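Long-range contacts in integral membrane indolylacetylinositol arabinosyltransferase EmbB (Mycolicibacterium smegmatis MC2 155, PDB 7BVC), which probably transfers arabinose units in the cell membrane, building up the arabinan of the cell-wall polysaccharide arabinogalactan: residues N282-Q291 against L969-A977; N304-D314 against A491-P500. All coordinates share one frame; numbering follows the deposited sequence.

Contact 1. Residues N282-Q291 against L969-A977; sequences NSSDDGYILQ and LMDWAVGLA. With 95E (Ethambutol), chain I.
Gly287 and Gly975 bring the two backbones together, their CA atoms 3.4 Å apart, where the helix that includes 287-291 meets the loop following the strand that ends at Met970. Neither position carries a side chain, so helix and loop pack main chain against main chain here. Beside them Tyr288 and Trp972 form an offset edge-to-face pair: the tyrosine turns an edge toward the face of the indole five-membered ring, with centroids 5.7 Å apart and planes at 67°. Tyr288 has CG anti to its main-chain nitrogen (chi1 -162°), which carries the ring out alongside Trp972 and lets its OH hydrogen-bond to Asn304. Next to the glycines, Leu976 splits its branches, CD1 lying 3.6 Å from Asp286 CB while CD2 meets Leu290 CD2 at 3.7 Å, the two leucine side chains running athwart each other. The aromatic pair also walls the ligand. Ethambutol N6 lies over one face of Tyr288, offset toward the rim, and C13 over a face of Trp972, 3.5 Å from its CH2. The carboxylate of Asp285 lies against ethambutol C11, while a salt bridge ties its OD2 to Arg389. This is the ethambutol pocket, a cleft built jointly by the GT-C-type membrane region and the C-terminal domain.

Contact 2. Residues N304-D314 against A491-P500; sequences NYFRWFGSPED and ATRIRTAIGP. With 95E (Ethambutol), chain I.
Arg495 reaches from the helix that includes 491-497 across one indole face of Trp308, nearly perpendicular to that side chain. Its CG sits above the five-membered ring in a CH-pi contact, 4.2 Å from the centroid, and its extended chain carries one face of the guanidinium over CE3 at the rim of the six-membered ring, the planes 36° apart, with NH1 3.5 Å from Trp308 CZ3. Over the opposite face, toward the rim, lies Arg307 NE; that guanidinium is a cation-pi partner of Trp1012 and donates NH2 to its carbonyl oxygen. NH2 of Arg495 makes two bent bonds: to Pro312 O at 2.7 Å, approached from above the carbonyl plane, and to Glu313 OE1 at 2.9 Å, in the guanidinium plane although the carboxylate is met from above its own. Asp314 OD2, well out of the guanidinium plane, pairs by charge alone, completing a salt-bridge network that joins the 304-314 loop to the helix within the GT-C-type region. A bend at chi2 (-59°) turns the Glu313 carboxylate toward Arg495 and the drug; OE1 also accepts Asn304 ND2 on its syn side at 2.6 Å, and OE2 lies 3.2 Å from ethambutol O1. Arg495 is thereby a second-shell residue of the drug site. At the indole edge Ile498 sets CG2 near NE1 and puts CD1 in plane at the edge of the Phe309 ring.

Overall arrangement
With centres about 18 Å apart, the two contacts both line one ethambutol site, contact 1 along much of the drug and contact 2 at its O1 end. Along the chain, segments 282-291 and 304-314 come close together, then 491-500, and 969-977 far later, so contact 2 falls wholly between the two halves of contact 1. Contact 2 stays within the GT-C-type family region, joining the loop between helices 296-299 and 320-326 to helix 485-497, whereas contact 1 reaches from helix 287-294 to the C-terminal domain beside strand 968-970, an outermost strand of a mixed sheet. Phe306 packs against Tyr288 and Gln291, bridging the contacts directly. The pocket thus combines a loop-helix contact with the docking of a domain distant in sequence.

Contact 1. Residues N282-Q291 against L969-A977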
loop_
_atom_site.group_PDB
_atom_site.type_symbol
_atom_site.label_atom_id
_atom_site.label_comp_id
_atom_site.label_asym_id
_atom_site.label_seq_id
_atom_site.Cartn_x
_atom_site.Cartn_y
_atom_site.Cartn_z
ATOM N N ASN B 282 -17.219 12.253 14.261
ATOM C CA ASN B 282 -16.332 13.380 14.010
ATOM C C ASN B 282 -15.233 12.958 13.042
ATOM O O ASN B 282 -15.118 11.790 12.665
ATOM C CB ASN B 282 -15.735 13.905 15.318
ATOM C CG ASN B 282 -16.790 14.395 16.282
ATOM O OD1 ASN B 282 -17.874 14.810 15.878
ATOM N ND2 ASN B 282 -16.476 14.354 17.570
ATOM N N SER B 283 -14.414 13.926 12.643
ATOM C CA SER B 283 -13.289 13.657 11.757
ATOM C C SER B 283 -12.152 13.032 12.563
ATOM O O SER B 283 -12.288 12.739 13.753
ATOM C CB SER B 283 -12.853 14.938 11.050
ATOM O OG SER B 283 -13.867 15.417 10.184
ATOM N N SER B 284 -11.009 12.824 11.916
ATOM C CA SER B 284 -9.834 12.286 12.588
ATOM C C SER B 284 -8.891 13.361 13.105
ATOM O O SER B 284 -8.279 13.174 14.160
ATOM C CB SER B 284 -9.064 11.356 11.645
ATOM O OG SER B 284 -8.533 12.072 10.545
ATOM N N ASP B 285 -8.758 14.477 12.396
ATOM C CA ASP B 285 -7.871 15.563 12.808
ATOM C C ASP B 285 -8.649 16.658 13.539
ATOM O O ASP B 285 -8.666 17.820 13.138
ATOM C CB ASP B 285 -7.134 16.122 11.597
ATOM C CG ASP B 285 -6.147 15.138 11.020
ATOM O OD1 ASP B 285 -5.615 14.310 11.786
ATOM O OD2 ASP B 285 -5.902 15.188 9.800
ATOM N N ASP B 286 -9.305 16.269 14.628
ATOM C CA ASP B 286 -9.965 17.222 15.509
ATOM C C ASP B 286 -9.109 17.595 16.707
ATOM O O ASP B 286 -8.987 18.779 17.033
ATOM C CB ASP B 286 -11.299 16.660 16.004
ATOM C CG ASP B 286 -12.281 16.421 14.886
ATOM O OD1 ASP B 286 -11.869 16.478 13.710
ATOM O OD2 ASP B 286 -13.468 16.187 15.185
ATOM N N GLY B 287 -8.515 16.604 17.371
ATOM C CA GLY B 287 -7.593 16.906 18.450
ATOM C C GLY B 287 -6.369 17.651 17.965
ATOM O O GLY B 287 -5.852 18.531 18.655
ATOM N N TYR B 288 -5.944 17.336 16.737
ATOM C CA TYR B 288 -4.760 17.991 16.119
ATOM C C TYR B 288 -5.000 19.503 16.005
ATOM O O TYR B 288 -4.106 20.279 16.402
ATOM C CB TYR B 288 -4.460 17.372 14.750
ATOM C CG TYR B 288 -3.069 17.632 14.231
ATOM C CD1 TYR B 288 -2.083 16.662 14.311
ATOM C CD2 TYR B 288 -2.735 18.847 13.657
ATOM C CE1 TYR B 288 -0.802 16.892 13.837
ATOM C CE2 TYR B 288 -1.458 19.094 13.178
ATOM C CZ TYR B 288 -0.488 18.113 13.268
ATOM O OH TYR B 288 0.771 18.349 12.798
ATOM N N ILE B 289 -6.163 19.902 15.481
ATOM C CA ILE B 289 -6.491 21.313 15.316
ATOM C C ILE B 289 -6.840 21.958 16.651
ATOM O O ILE B 289 -6.521 23.130 16.882
ATOM C CB ILE B 289 -7.630 21.466 14.294
ATOM C CG1 ILE B 289 -7.210 20.868 12.952
ATOM C CG2 ILE B 289 -8.015 22.923 14.124
ATOM C CD1 ILE B 289 -8.215 21.071 11.856
ATOM N N LEU B 290 -7.483 21.217 17.555
ATOM C CA LEU B 290 -7.818 21.788 18.855
ATOM C C LEU B 290 -6.564 22.133 19.646
ATOM O O LEU B 290 -6.484 23.202 20.262
ATOM C CB LEU B 290 -8.703 20.827 19.645
ATOM C CG LEU B 290 -9.415 21.466 20.836
ATOM C CD1 LEU B 290 -10.351 22.561 20.365
ATOM C CD2 LEU B 290 -10.168 20.426 21.639
ATOM N N GLN B 291 -5.568 21.244 19.638
ATOM C CA GLN B 291 -4.325 21.539 20.339
ATOM C C GLN B 291 -3.524 22.614 19.622
ATOM O O GLN B 291 -2.804 23.380 20.271
ATOM C CB GLN B 291 -3.489 20.271 20.500
ATOM C CG GLN B 291 -4.216 19.132 21.189
ATOM C CD GLN B 291 -4.835 19.547 22.504
ATOM O OE1 GLN B 291 -6.023 19.340 22.737
ATOM N NE2 GLN B 291 -4.027 20.133 23.374
ATOM N N LEU B 969 0.859 15.910 27.911
ATOM C CA LEU B 969 1.184 15.691 26.507
ATOM C C LEU B 969 0.129 14.766 25.913
ATOM O O LEU B 969 0.139 13.557 26.162
ATOM C CB LEU B 969 2.584 15.100 26.363
ATOM C CG LEU B 969 3.303 15.267 25.023
ATOM C CD1 LEU B 969 4.802 15.238 25.234
ATOM C CD2 LEU B 969 2.894 14.192 24.035
ATOM N N MET B 970 -0.786 15.332 25.138
ATOM C CA MET B 970 -1.835 14.566 24.481
ATOM C C MET B 970 -1.431 14.314 23.038
ATOM O O MET B 970 -1.000 15.239 22.343
ATOM C CB MET B 970 -3.168 15.311 24.534
ATOM C CG MET B 970 -3.896 15.186 25.857
ATOM S SD MET B 970 -5.372 16.216 25.932
ATOM C CE MET B 970 -4.692 17.734 26.582
ATOM N N ASP B 971 -1.559 13.067 22.588
ATOM C CA ASP B 971 -1.290 12.780 21.191
ATOM C C ASP B 971 -2.300 13.512 20.308
ATOM O O ASP B 971 -3.347 13.975 20.765
ATOM C CB ASP B 971 -1.334 11.275 20.937
ATOM C CG ASP B 971 -0.076 10.570 21.408
ATOM O OD1 ASP B 971 0.633 11.128 22.270
ATOM O OD2 ASP B 971 0.208 9.459 20.915
ATOM N N TRP B 972 -1.977 13.617 19.022
ATOM C CA TRP B 972 -2.799 14.415 18.120
ATOM C C TRP B 972 -4.154 13.786 17.832
ATOM O O TRP B 972 -4.963 14.402 17.131
ATOM C CB TRP B 972 -2.055 14.676 16.806
ATOM C CG TRP B 972 -1.693 13.453 16.031
ATOM C CD1 TRP B 972 -0.485 12.821 16.020
ATOM C CD2 TRP B 972 -2.531 12.725 15.125
ATOM N NE1 TRP B 972 -0.523 11.740 15.177
ATOM C CE2 TRP B 972 -1.769 11.660 14.615
ATOM C CE3 TRP B 972 -3.855 12.870 14.701
ATOM C CZ2 TRP B 972 -2.284 10.743 13.706
ATOM C CZ3 TRP B 972 -4.365 11.959 13.800
ATOM C CH2 TRP B 972 -3.581 10.910 13.312
ATOM N N ALA B 973 -4.428 12.593 18.353
ATOM C CA ALA B 973 -5.736 11.973 18.208
ATOM C C ALA B 973 -6.664 12.260 19.377
ATOM O O ALA B 973 -7.862 12.473 19.164
ATOM C CB ALA B 973 -5.589 10.457 18.044
ATOM N N VAL B 974 -6.145 12.273 20.603
ATOM C CA VAL B 974 -6.962 12.503 21.789
ATOM C C VAL B 974 -7.022 13.990 22.130
ATOM O O VAL B 974 -6.305 14.473 23.015
ATOM C CB VAL B 974 -6.427 11.660 22.962
ATOM C CG1 VAL B 974 -6.576 10.202 22.641
ATOM C CG2 VAL B 974 -4.949 11.919 23.193
ATOM N N GLY B 975 -7.895 14.731 21.455
ATOM C CA GLY B 975 -8.044 16.135 21.781
ATOM C C GLY B 975 -9.454 16.560 22.123
ATOM O O GLY B 975 -9.657 17.457 22.946
ATOM N N LEU B 976 -10.440 15.921 21.499
ATOM C CA LEU B 976 -11.838 16.243 21.740
ATOM C C LEU B 976 -12.462 15.388 22.830
ATOM O O LEU B 976 -13.521 15.748 23.350
ATOM C CB LEU B 976 -12.650 16.095 20.449
ATOM C CG LEU B 976 -12.808 17.342 19.582
ATOM C CD1 LEU B 976 -13.871 17.117 18.524
ATOM C CD2 LEU B 976 -13.153 18.549 20.432
ATOM N N ALA B 977 -11.833 14.267 23.182
ATOM C CA ALA B 977 -12.311 13.450 24.286
ATOM C C ALA B 977 -11.838 13.969 25.634
ATOM O O ALA B 977 -12.418 13.603 26.660
ATOM C CB ALA B 977 -11.863 12.000 24.103
HETATM C C2 95E I . -1.588 19.680 9.702
HETATM O O12 95E I . -4.198 11.681 8.848
HETATM C C11 95E I . -3.964 13.056 8.981
HETATM C C10 95E I . -2.501 13.281 9.346
HETATM C C13 95E I . -2.075 12.284 10.411
HETATM C C14 95E I . -1.156 11.200 9.871
HETATM N N9 95E I . -2.344 14.612 9.892
HETATM C C8 95E I . -2.769 15.588 8.908
HETATM C C7 95E I . -2.163 16.955 9.203
HETATM N N6 95E I . -3.212 17.856 9.641
HETATM C C3 95E I . -2.944 19.210 9.200
HETATM O O1 95E I . -1.538 21.067 9.546
HETATM C C4 95E I . -4.021 20.134 9.756
HETATM C C5 95E I . -5.434 19.681 9.384
#

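Contact 2. Residues N304-D314 against A491-P500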
loop_
_atom_site.group_PDB
_atom_site.type_symbol
_atom_site.label_atom_id
_atom_site.label_comp_id
_atom_site.label_asym_id
_atom_site.label_seq_id
_atom_site.Cartn_x
_atom_site.Cartn_y
_atom_site.Cartn_z
ATOM N N ASN B 304 2.708 24.817 14.189
ATOM C CA ASN B 304 2.352 23.412 14.042
ATOM C C ASN B 304 2.880 22.695 15.277
ATOM O O ASN B 304 4.095 22.619 15.490
ATOM C CB ASN B 304 2.938 22.824 12.763
ATOM C CG ASN B 304 2.170 21.620 12.273
ATOM O OD1 ASN B 304 2.271 20.533 12.836
ATOM N ND2 ASN B 304 1.395 21.806 11.212
ATOM N N TYR B 305 1.967 22.180 16.097
ATOM C CA TYR B 305 2.327 21.800 17.457
ATOM C C TYR B 305 3.119 20.499 17.496
ATOM O O TYR B 305 4.078 20.375 18.266
ATOM C CB TYR B 305 1.061 21.690 18.303
ATOM C CG TYR B 305 1.307 21.504 19.776
ATOM C CD1 TYR B 305 2.085 22.402 20.488
ATOM C CD2 TYR B 305 0.750 20.433 20.458
ATOM C CE1 TYR B 305 2.309 22.233 21.837
ATOM C CE2 TYR B 305 0.967 20.259 21.805
ATOM C CZ TYR B 305 1.745 21.160 22.490
ATOM O OH TYR B 305 1.961 20.985 23.833
ATOM N N PHE B 306 2.747 19.525 16.669
ATOM C CA PHE B 306 3.195 18.151 16.846
ATOM C C PHE B 306 4.361 17.751 15.951
ATOM O O PHE B 306 4.838 16.620 16.067
ATOM C CB PHE B 306 2.027 17.188 16.605
ATOM C CG PHE B 306 0.876 17.383 17.547
ATOM C CD1 PHE B 306 0.888 16.809 18.803
ATOM C CD2 PHE B 306 -0.221 18.135 17.171
ATOM C CE1 PHE B 306 -0.168 16.987 19.668
ATOM C CE2 PHE B 306 -1.280 18.313 18.032
ATOM C CZ PHE B 306 -1.254 17.738 19.280
ATOM N N ARG B 307 4.839 18.629 15.074
ATOM C CA ARG B 307 5.809 18.187 14.083
ATOM C C ARG B 307 6.509 19.394 13.475
ATOM O O ARG B 307 6.060 20.534 13.617
ATOM C CB ARG B 307 5.121 17.346 13.000
ATOM C CG ARG B 307 6.029 16.488 12.138
ATOM C CD ARG B 307 5.197 15.709 11.138
ATOM N NE ARG B 307 5.990 15.146 10.050
ATOM C CZ ARG B 307 6.430 13.893 10.017
ATOM N NH1 ARG B 307 7.141 13.465 8.986
ATOM N NH2 ARG B 307 6.157 13.068 11.015
ATOM N N TRP B 308 7.640 19.119 12.818
ATOM C CA TRP B 308 8.347 20.078 11.965
ATOM C C TRP B 308 8.993 21.209 12.764
ATOM O O TRP B 308 8.950 22.370 12.358
ATOM C CB TRP B 308 7.424 20.639 10.882
ATOM C CG TRP B 308 7.088 19.633 9.837
ATOM C CD1 TRP B 308 7.960 18.826 9.173
ATOM C CD2 TRP B 308 5.785 19.307 9.346
ATOM N NE1 TRP B 308 7.284 18.023 8.292
ATOM C CE2 TRP B 308 5.945 18.299 8.380
ATOM C CE3 TRP B 308 4.499 19.772 9.628
ATOM C CZ2 TRP B 308 4.869 17.749 7.692
ATOM C CZ3 TRP B 308 3.433 19.224 8.948
ATOM C CH2 TRP B 308 3.624 18.224 7.990
ATOM N N PHE B 309 9.598 20.865 13.901
ATOM C CA PHE B 309 10.466 21.773 14.654
ATOM C C PHE B 309 9.770 23.080 15.021
ATOM O O PHE B 309 10.415 24.123 15.141
ATOM C CB PHE B 309 11.758 22.060 13.887
ATOM C CG PHE B 309 12.611 20.845 13.665
ATOM C CD1 PHE B 309 13.514 20.434 14.626
ATOM C CD2 PHE B 309 12.503 20.114 12.498
ATOM C CE1 PHE B 309 14.294 19.319 14.424
ATOM C CE2 PHE B 309 13.282 18.998 12.296
ATOM C CZ PHE B 309 14.178 18.600 13.259
ATOM N N GLY B 310 8.456 23.038 15.200
ATOM C CA GLY B 310 7.725 24.235 15.574
ATOM C C GLY B 310 7.648 25.285 14.487
ATOM O O GLY B 310 7.866 26.471 14.761
ATOM N N SER B 311 7.343 24.878 13.257
ATOM C CA SER B 311 7.170 25.776 12.125
ATOM C C SER B 311 5.691 26.058 11.901
ATOM O O SER B 311 4.863 25.154 12.039
ATOM C CB SER B 311 7.771 25.169 10.858
ATOM O OG SER B 311 6.884 24.235 10.274
ATOM N N PRO B 312 5.319 27.287 11.554
ATOM C CA PRO B 312 3.895 27.642 11.512
ATOM C C PRO B 312 3.156 27.090 10.305
ATOM O O PRO B 312 3.725 26.353 9.494
ATOM C CB PRO B 312 3.932 29.173 11.481
ATOM C CG PRO B 312 5.200 29.481 10.775
ATOM C CD PRO B 312 6.181 28.433 11.220
ATOM N N GLU B 313 1.874 27.428 10.196
ATOM C CA GLU B 313 1.113 27.203 8.971
ATOM C C GLU B 313 1.472 28.313 7.993
ATOM O O GLU B 313 1.157 29.483 8.238
ATOM C CB GLU B 313 -0.381 27.192 9.268
ATOM C CG GLU B 313 -0.787 26.186 10.329
ATOM C CD GLU B 313 -0.417 24.767 9.955
ATOM O OE1 GLU B 313 0.515 24.215 10.574
ATOM O OE2 GLU B 313 -1.056 24.205 9.040
ATOM N N ASP B 314 2.140 27.955 6.896
ATOM C CA ASP B 314 2.980 28.950 6.245
ATOM C C ASP B 314 2.140 30.047 5.582
ATOM O O ASP B 314 2.156 31.179 6.084
ATOM C CB ASP B 314 3.935 28.257 5.268
ATOM C CG ASP B 314 4.715 27.145 5.921
ATOM O OD1 ASP B 314 4.874 27.190 7.154
ATOM O OD2 ASP B 314 5.160 26.225 5.205
ATOM N N ALA B 491 9.993 27.643 6.447
ATOM C CA ALA B 491 9.073 26.608 6.899
ATOM C C ALA B 491 8.656 25.695 5.753
ATOM O O ALA B 491 8.478 24.487 5.946
ATOM C CB ALA B 491 7.858 27.247 7.560
ATOM N N THR B 492 8.499 26.250 4.548
ATOM C CA THR B 492 8.206 25.409 3.392
ATOM C C THR B 492 9.371 24.487 3.068
ATOM O O THR B 492 9.159 23.319 2.728
ATOM C CB THR B 492 7.867 26.273 2.180
ATOM O OG1 THR B 492 6.796 27.164 2.512
ATOM C CG2 THR B 492 7.444 25.403 1.011
ATOM N N ARG B 493 10.603 24.988 3.180
ATOM C CA ARG B 493 11.772 24.138 3.002
ATOM C C ARG B 493 11.765 22.987 3.997
ATOM O O ARG B 493 12.038 21.837 3.637
ATOM C CB ARG B 493 13.048 24.965 3.149
ATOM C CG ARG B 493 14.322 24.144 3.100
ATOM C CD ARG B 493 15.519 24.956 3.559
ATOM N NE ARG B 493 15.532 25.135 5.008
ATOM C CZ ARG B 493 16.182 24.341 5.853
ATOM N NH1 ARG B 493 16.880 23.311 5.396
ATOM N NH2 ARG B 493 16.137 24.579 7.155
ATOM N N ILE B 494 11.446 23.280 5.259
ATOM C CA ILE B 494 11.402 22.232 6.280
ATOM C C ILE B 494 10.341 21.193 5.934
ATOM O O ILE B 494 10.611 19.983 5.908
ATOM C CB ILE B 494 11.149 22.843 7.670
ATOM C CG1 ILE B 494 12.291 23.774 8.064
ATOM C CG2 ILE B 494 10.984 21.751 8.705
ATOM C CD1 ILE B 494 12.100 24.413 9.413
ATOM N N ARG B 495 9.113 21.650 5.670
ATOM C CA ARG B 495 8.014 20.727 5.403
ATOM C C ARG B 495 8.258 19.898 4.150
ATOM O O ARG B 495 7.803 18.752 4.069
ATOM C CB ARG B 495 6.702 21.496 5.271
ATOM C CG ARG B 495 6.256 22.186 6.541
ATOM C CD ARG B 495 5.119 23.147 6.263
ATOM N NE ARG B 495 4.548 23.685 7.492
ATOM C CZ ARG B 495 3.401 23.275 8.021
ATOM N NH1 ARG B 495 2.697 22.323 7.427
ATOM N NH2 ARG B 495 2.957 23.820 9.146
ATOM N N THR B 496 8.967 20.452 3.167
ATOM C CA THR B 496 9.257 19.693 1.956
ATOM C C THR B 496 10.393 18.704 2.177
ATOM O O THR B 496 10.349 17.582 1.661
ATOM C CB THR B 496 9.593 20.647 0.810
ATOM O OG1 THR B 496 8.556 21.624 0.683
ATOM C CG2 THR B 496 9.722 19.886 -0.496
ATOM N N ALA B 497 11.413 19.094 2.944
ATOM C CA ALA B 497 12.547 18.209 3.165
ATOM C C ALA B 497 12.204 17.064 4.107
ATOM O O ALA B 497 12.839 16.006 4.044
ATOM C CB ALA B 497 13.732 19.004 3.712
ATOM N N ILE B 498 11.216 17.243 4.984
ATOM C CA ILE B 498 10.874 16.241 5.993
ATOM C C ILE B 498 9.519 15.596 5.711
ATOM O O ILE B 498 9.432 14.387 5.494
ATOM C CB ILE B 498 10.915 16.844 7.413
ATOM C CG1 ILE B 498 12.352 17.028 7.880
ATOM C CG2 ILE B 498 10.179 15.952 8.390
ATOM C CD1 ILE B 498 12.447 17.578 9.270
ATOM N N GLY B 499 8.450 16.391 5.712
ATOM C CA GLY B 499 7.122 15.851 5.723
ATOM C C GLY B 499 6.780 15.137 4.432
ATOM O O GLY B 499 7.528 15.179 3.450
ATOM N N PRO B 500 5.634 14.458 4.432
ATOM C CA PRO B 500 5.161 13.800 3.205
ATOM C C PRO B 500 4.992 14.812 2.084
ATOM O O PRO B 500 4.253 15.789 2.209
ATOM C CB PRO B 500 3.820 13.189 3.630
ATOM C CG PRO B 500 3.910 13.060 5.113
ATOM C CD PRO B 500 4.736 14.219 5.572
HETATM C C2 95E I . -1.588 19.680 9.702
HETATM O O12 95E I . -4.198 11.681 8.848
HETATM C C11 95E I . -3.964 13.056 8.981
HETATM C C10 95E I . -2.501 13.281 9.346
HETATM C C13 95E I . -2.075 12.284 10.411
HETATM C C14 95E I . -1.156 11.200 9.871
HETATM N N9 95E I . -2.344 14.612 9.892
HETATM C C8 95E I . -2.769 15.588 8.908
HETATM C C7 95E I . -2.163 16.955 9.203
HETATM N N6 95E I . -3.212 17.856 9.641
HETATM C C3 95E I . -2.944 19.210 9.200
HETATM O O1 95E I . -1.538 21.067 9.546
HETATM C C4 95E I . -4.021 20.134 9.756
HETATM C C5 95E I . -5.434 19.681 9.384
#